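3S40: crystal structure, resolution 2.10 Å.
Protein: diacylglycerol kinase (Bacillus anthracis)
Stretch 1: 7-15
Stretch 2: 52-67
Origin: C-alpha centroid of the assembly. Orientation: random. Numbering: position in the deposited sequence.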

ATOM      1  N   LYS A   7       1.684 -16.646  18.666  1.00 45.90           N
ATOM      2  CA  LYS A   7       0.874 -17.179  17.585  1.00 40.22           C
ATOM      3  C   LYS A   7       1.682 -17.362  16.291  1.00 34.88           C
ATOM      4  O   LYS A   7       1.120 -17.679  15.244  1.00 31.88           O
ATOM      5  CB  LYS A   7      -0.342 -16.277  17.334  1.00 49.30           C
ATOM      6  CG  LYS A   7      -0.037 -15.016  16.553  1.00 51.92           C
ATOM      7  CD  LYS A   7      -1.289 -14.150  16.387  1.00 59.89           C
ATOM      8  CE  LYS A   7      -1.761 -13.588  17.719  1.00 55.59           C
ATOM      9  NZ  LYS A   7      -2.726 -12.453  17.569  1.00 49.04           N
ATOM     10  N   PHE A   8       2.991 -17.147  16.361  1.00 28.22           N
ATOM     11  CA  PHE A   8       3.852 -17.295  15.194  1.00 28.48           C
ATOM     12  C   PHE A   8       5.016 -18.225  15.502  1.00 32.69           C
ATOM     13  O   PHE A   8       6.013 -17.804  16.072  1.00 28.75           O
ATOM     14  CB  PHE A   8       4.403 -15.944  14.747  1.00 26.33           C
ATOM     15  CG  PHE A   8       3.345 -14.930  14.449  1.00 19.97           C
ATOM     16  CD1 PHE A   8       2.424 -15.149  13.432  1.00 21.53           C
ATOM     17  CD2 PHE A   8       3.281 -13.751  15.176  1.00 25.85           C
ATOM     18  CE1 PHE A   8       1.432 -14.208  13.151  1.00 23.49           C
ATOM     19  CE2 PHE A   8       2.291 -12.791  14.898  1.00 31.17           C
ATOM     20  CZ  PHE A   8       1.373 -13.024  13.890  1.00 24.08           C
ATOM     21  N   GLU A   9       4.886 -19.484  15.102  1.00 21.46           N
ATOM     22  CA  GLU A   9       5.868 -20.498  15.465  1.00 37.62           C
ATOM     23  C   GLU A   9       7.173 -20.260  14.706  1.00 31.13           C
ATOM     24  O   GLU A   9       8.248 -20.331  15.276  1.00 26.37           O
ATOM     25  CB  GLU A   9       5.313 -21.876  15.144  1.00 45.14           C
ATOM     26  CG  GLU A   9       5.887 -22.984  15.990  1.00 61.63           C
ATOM     27  CD  GLU A   9       5.275 -24.328  15.644  1.00 77.06           C
ATOM     28  OE1 GLU A   9       5.830 -25.025  14.764  1.00 79.58           O
ATOM     29  OE2 GLU A   9       4.232 -24.675  16.244  1.00 78.93           O
ATOM     30  N   LYS A  10       7.063 -19.950  13.417  1.00 28.62           N
ATOM     31  CA  LYS A  10       8.229 -19.646  12.605  1.00 24.97           C
ATOM     32  C   LYS A  10       8.085 -18.296  11.927  1.00 24.83           C
ATOM     33  O   LYS A  10       7.024 -17.947  11.363  1.00 18.80           O
ATOM     34  CB  LYS A  10       8.483 -20.748  11.576  1.00 26.89           C
ATOM     35  CG  LYS A  10       8.780 -22.088  12.224  1.00 30.59           C
ATOM     36  CD  LYS A  10       8.435 -23.227  11.308  1.00 32.42           C
ATOM     37  CE  LYS A  10       9.609 -23.630  10.459  1.00 48.94           C
ATOM     38  NZ  LYS A  10       9.721 -25.120  10.420  1.00 51.38           N
ATOM     39  N   VAL A  11       9.166 -17.542  11.999  1.00 13.80           N
ATOM     40  CA  VAL A  11       9.225 -16.177  11.487  1.00 12.34           C
ATOM     41  C   VAL A  11      10.379 -16.042  10.493  1.00 22.99           C
ATOM     42  O   VAL A  11      11.489 -16.555  10.720  1.00 18.11           O
ATOM     43  CB  VAL A  11       9.401 -15.152  12.645  1.00 15.40           C
ATOM     44  CG1 VAL A  11       9.476 -13.720  12.114  1.00 10.84           C
ATOM     45  CG2 VAL A  11       8.285 -15.311  13.697  1.00 17.12           C
ATOM     46  N   LEU A  12      10.097 -15.364   9.388  1.00 16.90           N
ATOM     47  CA  LEU A  12      11.113 -14.890   8.455  1.00 20.39           C
ATOM     48  C   LEU A  12      11.227 -13.369   8.490  1.00 22.08           C
ATOM     49  O   LEU A  12      10.221 -12.666   8.371  1.00 20.76           O
ATOM     50  CB  LEU A  12      10.741 -15.299   7.036  1.00 17.04           C
ATOM     51  CG  LEU A  12      11.565 -14.639   5.920  1.00 17.03           C
ATOM     52  CD1 LEU A  12      13.052 -15.021   6.005  1.00 28.28           C
ATOM     53  CD2 LEU A  12      10.972 -14.983   4.567  1.00 16.05           C
ATOM     54  N   LEU A  13      12.453 -12.865   8.632  1.00 15.91           N
ATOM     55  CA  LEU A  13      12.750 -11.445   8.469  1.00 14.52           C
ATOM     56  C   LEU A  13      13.552 -11.227   7.188  1.00 23.11           C
ATOM     57  O   LEU A  13      14.661 -11.760   7.030  1.00 17.78           O
ATOM     58  CB  LEU A  13      13.541 -10.903   9.685  1.00 17.38           C
ATOM     59  CG  LEU A  13      14.133  -9.488   9.554  1.00 24.75           C
ATOM     60  CD1 LEU A  13      13.008  -8.445   9.493  1.00 20.24           C
ATOM     61  CD2 LEU A  13      15.101  -9.111  10.687  1.00 15.54           C
ATOM     62  N   ILE A  14      12.986 -10.460   6.266  1.00 18.21           N
ATOM     63  CA  ILE A  14      13.693 -10.098   5.032  1.00 17.71           C
ATOM     64  C   ILE A  14      14.299  -8.729   5.221  1.00 22.90           C
ATOM     65  O   ILE A  14      13.602  -7.782   5.578  1.00 20.05           O
ATOM     66  CB  ILE A  14      12.757 -10.078   3.801  1.00 16.50           C
ATOM     67  CG1 ILE A  14      12.179 -11.478   3.574  1.00 17.44           C
ATOM     68  CG2 ILE A  14      13.510  -9.569   2.534  1.00 12.94           C
ATOM     69  CD1 ILE A  14      10.957 -11.528   2.649  1.00 22.16           C
ATOM     70  N   VAL A  15      15.603  -8.631   4.991  1.00 22.40           N
ATOM     71  CA  VAL A  15      16.327  -7.379   5.179  1.00 26.93           C
ATOM     72  C   VAL A  15      16.893  -6.854   3.873  1.00 23.78           C
ATOM     73  O   VAL A  15      17.673  -7.540   3.213  1.00 28.50           O
ATOM     74  CB  VAL A  15      17.516  -7.565   6.139  1.00 27.09           C
ATOM     75  CG1 VAL A  15      18.410  -6.322   6.125  1.00 29.87           C
ATOM     76  CG2 VAL A  15      17.010  -7.878   7.552  1.00 25.68           C
ATOM     77  N   ASP A  52      14.601 -10.371  -5.173  1.00 26.31           N
ATOM     78  CA  ASP A  52      14.894 -11.303  -4.070  1.00 25.77           C
ATOM     79  C   ASP A  52      13.789 -11.377  -3.011  1.00 24.26           C
ATOM     80  O   ASP A  52      13.430 -12.452  -2.548  1.00 29.19           O
ATOM     81  CB  ASP A  52      16.210 -10.953  -3.385  1.00 25.93           C
ATOM     82  CG  ASP A  52      17.428 -11.366  -4.199  1.00 41.42           C
ATOM     83  OD1 ASP A  52      17.255 -12.029  -5.245  1.00 41.21           O
ATOM     84  OD2 ASP A  52      18.559 -11.037  -3.782  1.00 38.57           O
ATOM     85  N   ALA A  53      13.275 -10.227  -2.609  1.00 27.60           N
ATOM     86  CA  ALA A  53      12.235 -10.215  -1.594  1.00 24.00           C
ATOM     87  C   ALA A  53      11.033 -11.021  -2.100  1.00 19.08           C
ATOM     88  O   ALA A  53      10.489 -11.854  -1.390  1.00 26.77           O
ATOM     89  CB  ALA A  53      11.851  -8.768  -1.230  1.00 14.84           C
ATOM     90  N   THR A  54      10.653 -10.790  -3.346  1.00 21.66           N
ATOM     91  CA  THR A  54       9.570 -11.554  -3.967  1.00 28.20           C
ATOM     92  C   THR A  54       9.872 -13.055  -3.938  1.00 22.19           C
ATOM     93  O   THR A  54       9.011 -13.850  -3.572  1.00 26.55           O
ATOM     94  CB  THR A  54       9.317 -11.102  -5.429  1.00 25.56           C
ATOM     95  OG1 THR A  54       9.016  -9.697  -5.456  1.00 28.03           O
ATOM     96  CG2 THR A  54       8.179 -11.890  -6.059  1.00 31.51           C
ATOM     97  N   LYS A  55      11.084 -13.442  -4.333  1.00 23.03           N
ATOM     98  CA  LYS A  55      11.432 -14.860  -4.345  1.00 21.90           C
ATOM     99  C   LYS A  55      11.466 -15.455  -2.942  1.00 26.17           C
ATOM    100  O   LYS A  55      11.096 -16.603  -2.767  1.00 24.71           O
ATOM    101  CB  LYS A  55      12.772 -15.114  -5.040  1.00 28.88           C
ATOM    102  CG  LYS A  55      12.744 -14.832  -6.515  1.00 36.67           C
ATOM    103  CD  LYS A  55      14.136 -14.791  -7.097  1.00 38.88           C
ATOM    104  CE  LYS A  55      14.118 -14.187  -8.502  1.00 37.77           C
ATOM    105  NZ  LYS A  55      15.472 -14.212  -9.136  1.00 44.51           N
ATOM    106  N   TYR A  56      11.915 -14.687  -1.948  1.00 20.87           N
ATOM    107  CA  TYR A  56      11.985 -15.231  -0.592  1.00 26.97           C
ATOM    108  C   TYR A  56      10.569 -15.437  -0.076  1.00 16.25           C
ATOM    109  O   TYR A  56      10.271 -16.463   0.548  1.00 18.89           O
ATOM    110  CB  TYR A  56      12.729 -14.309   0.373  1.00 27.23           C
ATOM    111  CG  TYR A  56      14.184 -14.044   0.070  1.00 22.74           C
ATOM    112  CD1 TYR A  56      14.926 -14.890  -0.741  1.00 29.61           C
ATOM    113  CD2 TYR A  56      14.821 -12.924   0.613  1.00 26.84           C
ATOM    114  CE1 TYR A  56      16.285 -14.629  -1.001  1.00 32.57           C
ATOM    115  CE2 TYR A  56      16.154 -12.656   0.361  1.00 25.33           C
ATOM    116  CZ  TYR A  56      16.884 -13.508  -0.441  1.00 30.14           C
ATOM    117  OH  TYR A  56      18.205 -13.213  -0.685  1.00 32.14           O
ATOM    118  N   CYS A  57       9.691 -14.470  -0.355  1.00 19.77           N
ATOM    119  CA  CYS A  57       8.303 -14.588   0.084  1.00 21.47           C
ATOM    120  C   CYS A  57       7.693 -15.850  -0.466  1.00 19.58           C
ATOM    121  O   CYS A  57       7.074 -16.616   0.265  1.00 21.04           O
ATOM    122  CB  CYS A  57       7.461 -13.375  -0.338  1.00 24.19           C
ATOM    123  SG  CYS A  57       7.762 -11.907   0.685  1.00 30.06           S
ATOM    124  N   GLN A  58       7.874 -16.058  -1.763  1.00 16.61           N
ATOM    125  CA  GLN A  58       7.284 -17.204  -2.439  1.00 21.96           C
ATOM    126  C   GLN A  58       7.876 -18.525  -1.958  1.00 18.88           C
ATOM    127  O   GLN A  58       7.168 -19.508  -1.840  1.00 27.69           O
ATOM    128  CB  GLN A  58       7.386 -17.047  -3.960  1.00 22.34           C
ATOM    129  CG  GLN A  58       6.390 -15.985  -4.445  1.00 28.30           C
ATOM    130  CD  GLN A  58       6.485 -15.660  -5.918  1.00 21.43           C
ATOM    131  OE1 GLN A  58       7.465 -15.984  -6.584  1.00 19.12           O
ATOM    132  NE2 GLN A  58       5.465 -14.992  -6.430  1.00 25.31           N
ATOM    133  N   GLU A  59       9.160 -18.528  -1.614  1.00 18.53           N
ATOM    134  CA  GLU A  59       9.759 -19.757  -1.125  1.00 19.15           C
ATOM    135  C   GLU A  59       9.324 -20.079   0.301  1.00 22.37           C
ATOM    136  O   GLU A  59       9.111 -21.235   0.632  1.00 25.44           O
ATOM    137  CB  GLU A  59      11.276 -19.683  -1.198  1.00 20.32           C
ATOM    138  CG  GLU A  59      11.951 -20.814  -0.478  1.00 31.42           C
ATOM    139  CD  GLU A  59      13.463 -20.739  -0.606  1.00 52.60           C
ATOM    140  OE1 GLU A  59      13.951 -19.815  -1.302  1.00 50.29           O
ATOM    141  OE2 GLU A  59      14.154 -21.599  -0.015  1.00 66.02           O
ATOM    142  N   PHE A  60       9.211 -19.066   1.155  1.00 14.43           N
ATOM    143  CA  PHE A  60       8.913 -19.335   2.565  1.00 21.69           C
ATOM    144  C   PHE A  60       7.442 -19.237   2.943  1.00 19.69           C
ATOM    145  O   PHE A  60       7.068 -19.558   4.070  1.00 24.10           O
ATOM    146  CB  PHE A  60       9.746 -18.439   3.478  1.00 23.86           C
ATOM    147  CG  PHE A  60      11.181 -18.853   3.549  1.00 25.30           C
ATOM    148  CD1 PHE A  60      11.623 -19.674   4.561  1.00 27.08           C
ATOM    149  CD2 PHE A  60      12.084 -18.433   2.582  1.00 19.29           C
ATOM    150  CE1 PHE A  60      12.945 -20.052   4.625  1.00 38.81           C
ATOM    151  CE2 PHE A  60      13.406 -18.809   2.634  1.00 30.24           C
ATOM    152  CZ  PHE A  60      13.842 -19.624   3.658  1.00 39.48           C
ATOM    153  N   ALA A  61       6.621 -18.800   1.995  1.00 19.93           N
ATOM    154  CA  ALA A  61       5.185 -18.621   2.242  1.00 25.24           C
ATOM    155  C   ALA A  61       4.494 -19.819   2.911  1.00 25.41           C
ATOM    156  O   ALA A  61       3.702 -19.636   3.812  1.00 27.41           O
ATOM    157  CB  ALA A  61       4.466 -18.209   0.961  1.00 23.90           C
ATOM    158  N   SER A  62       4.806 -21.043   2.497  1.00 29.06           N
ATOM    159  CA  SER A  62       4.179 -22.209   3.106  1.00 34.41           C
ATOM    160  C   SER A  62       4.970 -22.742   4.298  1.00 33.17           C
ATOM    161  O   SER A  62       4.583 -23.731   4.914  1.00 41.58           O
ATOM    162  CB  SER A  62       3.996 -23.334   2.080  1.00 37.07           C
ATOM    163  OG  SER A  62       5.244 -23.931   1.760  1.00 39.81           O
ATOM    164  N   LYS A  63       6.073 -22.096   4.629  1.00 23.08           N
ATOM    165  CA  LYS A  63       6.931 -22.628   5.680  1.00 33.67           C
ATOM    166  C   LYS A  63       6.943 -21.806   6.958  1.00 33.08           C
ATOM    167  O   LYS A  63       7.342 -22.316   8.001  1.00 34.57           O
ATOM    168  CB  LYS A  63       8.365 -22.814   5.164  1.00 43.17           C
ATOM    169  CG  LYS A  63       8.441 -23.588   3.862  1.00 54.33           C
ATOM    170  CD  LYS A  63       9.872 -24.016   3.524  1.00 74.00           C
ATOM    171  CE  LYS A  63      10.757 -22.838   3.130  1.00 79.23           C
ATOM    172  NZ  LYS A  63      12.079 -23.287   2.587  1.00 80.88           N
ATOM    173  N   VAL A  64       6.529 -20.539   6.888  1.00 23.21           N
ATOM    174  CA  VAL A  64       6.532 -19.690   8.078  1.00 17.72           C
ATOM    175  C   VAL A  64       5.157 -19.120   8.364  1.00 24.61           C
ATOM    176  O   VAL A  64       4.282 -19.146   7.514  1.00 22.87           O
ATOM    177  CB  VAL A  64       7.538 -18.500   7.979  1.00 20.78           C
ATOM    178  CG1 VAL A  64       9.001 -18.999   8.047  1.00 20.83           C
ATOM    179  CG2 VAL A  64       7.299 -17.667   6.714  1.00 14.01           C
ATOM    180  N   ASP A  65       4.995 -18.570   9.558  1.00 21.40           N
ATOM    181  CA  ASP A  65       3.721 -18.014  10.001  1.00 27.03           C
ATOM    182  C   ASP A  65       3.702 -16.505   9.887  1.00 21.18           C
ATOM    183  O   ASP A  65       2.642 -15.908   9.809  1.00 19.79           O
ATOM    184  CB  ASP A  65       3.438 -18.428  11.448  1.00 26.44           C
ATOM    185  CG  ASP A  65       3.552 -19.935  11.638  1.00 42.80           C
ATOM    186  OD1 ASP A  65       2.680 -20.662  11.110  1.00 39.98           O
ATOM    187  OD2 ASP A  65       4.524 -20.392  12.279  1.00 46.60           O
ATOM    188  N   LEU A  66       4.884 -15.902   9.864  1.00 14.22           N
ATOM    189  CA  LEU A  66       5.008 -14.456   9.824  1.00 16.68           C
ATOM    190  C   LEU A  66       6.182 -14.103   8.934  1.00 20.59           C
ATOM    191  O   LEU A  66       7.279 -14.672   9.086  1.00 20.53           O
ATOM    192  CB  LEU A  66       5.254 -13.923  11.243  1.00 15.92           C
ATOM    193  CG  LEU A  66       5.500 -12.415  11.386  1.00 22.02           C
ATOM    194  CD1 LEU A  66       4.294 -11.587  10.844  1.00 25.96           C
ATOM    195  CD2 LEU A  66       5.806 -12.041  12.842  1.00 19.11           C
ATOM    196  N   ILE A  67       5.953 -13.199   7.994  1.00 16.84           N
ATOM    197  CA  ILE A  67       7.031 -12.620   7.192  1.00 22.22           C
ATOM    198  C   ILE A  67       7.181 -11.139   7.532  1.00 24.98           C
ATOM    199  O   ILE A  67       6.228 -10.368   7.434  1.00 21.22           O
ATOM    200  CB  ILE A  67       6.800 -12.788   5.670  1.00 19.65           C
ATOM    201  CG1 ILE A  67       6.848 -14.279   5.285  1.00 13.91           C
ATOM    202  CG2 ILE A  67       7.846 -12.004   4.873  1.00 18.72           C
ATOM    203  CD1 ILE A  67       6.878 -14.548   3.793  1.00 19.96           C
TER

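The shortest polar contacts gather around Lys-10 and Asp-65. Lys-10 N donates to Asp-65 OD2 (2.8 Å, N-H...acceptor angle 164°), and Asp-65 N donates back to Lys-10 O (2.8 Å, 162°), so backbone and carboxylate of one residue engage both polar backbone atoms of the other. Leu-66 N also approaches Lys-10 O, but at 3.3 Å and 141° this bond is weak. Two residues on from Lys-10, Leu-12 N donates to Leu-66 O, and this bond is short and nearly linear (2.9 Å, 171°). The bonds of Leu-66 N to Lys-10 O and Leu-12 N to Leu-66 O flank Val-11 and fit a parallel register, which pairs Val-11 with Leu-66 and Leu-12 with Ile-67, each at a CA-CA distance of 4.8 Å. Two CA-H...O contacts supplement it: Val-11 CA to Leu-66 O and Ile-67 CA to Leu-12 O, both 3.4 Å.

Side chains alternate across the sheet. On the face bearing Val-11 and Leu-66, Val-11 CG1 meets Leu-66 CD2 at 4.1 Å. Nearby, Leu-66 CB lies 4.1 Å from the centroid of the Phe-8 ring, 26° off its normal, a CH-pi contact over the face. On the face bearing Leu-12 and Ile-67, the helix packs nearly antiparallel to strand 11-15 (171°, axes 9.6 Å apart). Leu-12 CD2 reaches Phe-60 CB at 3.8 Å; Ile-14 CD1 lies 3.8 Å from Cys-57 SG and 3.9 Å from Ile-67 CG2, bridging helix and neighbouring strand.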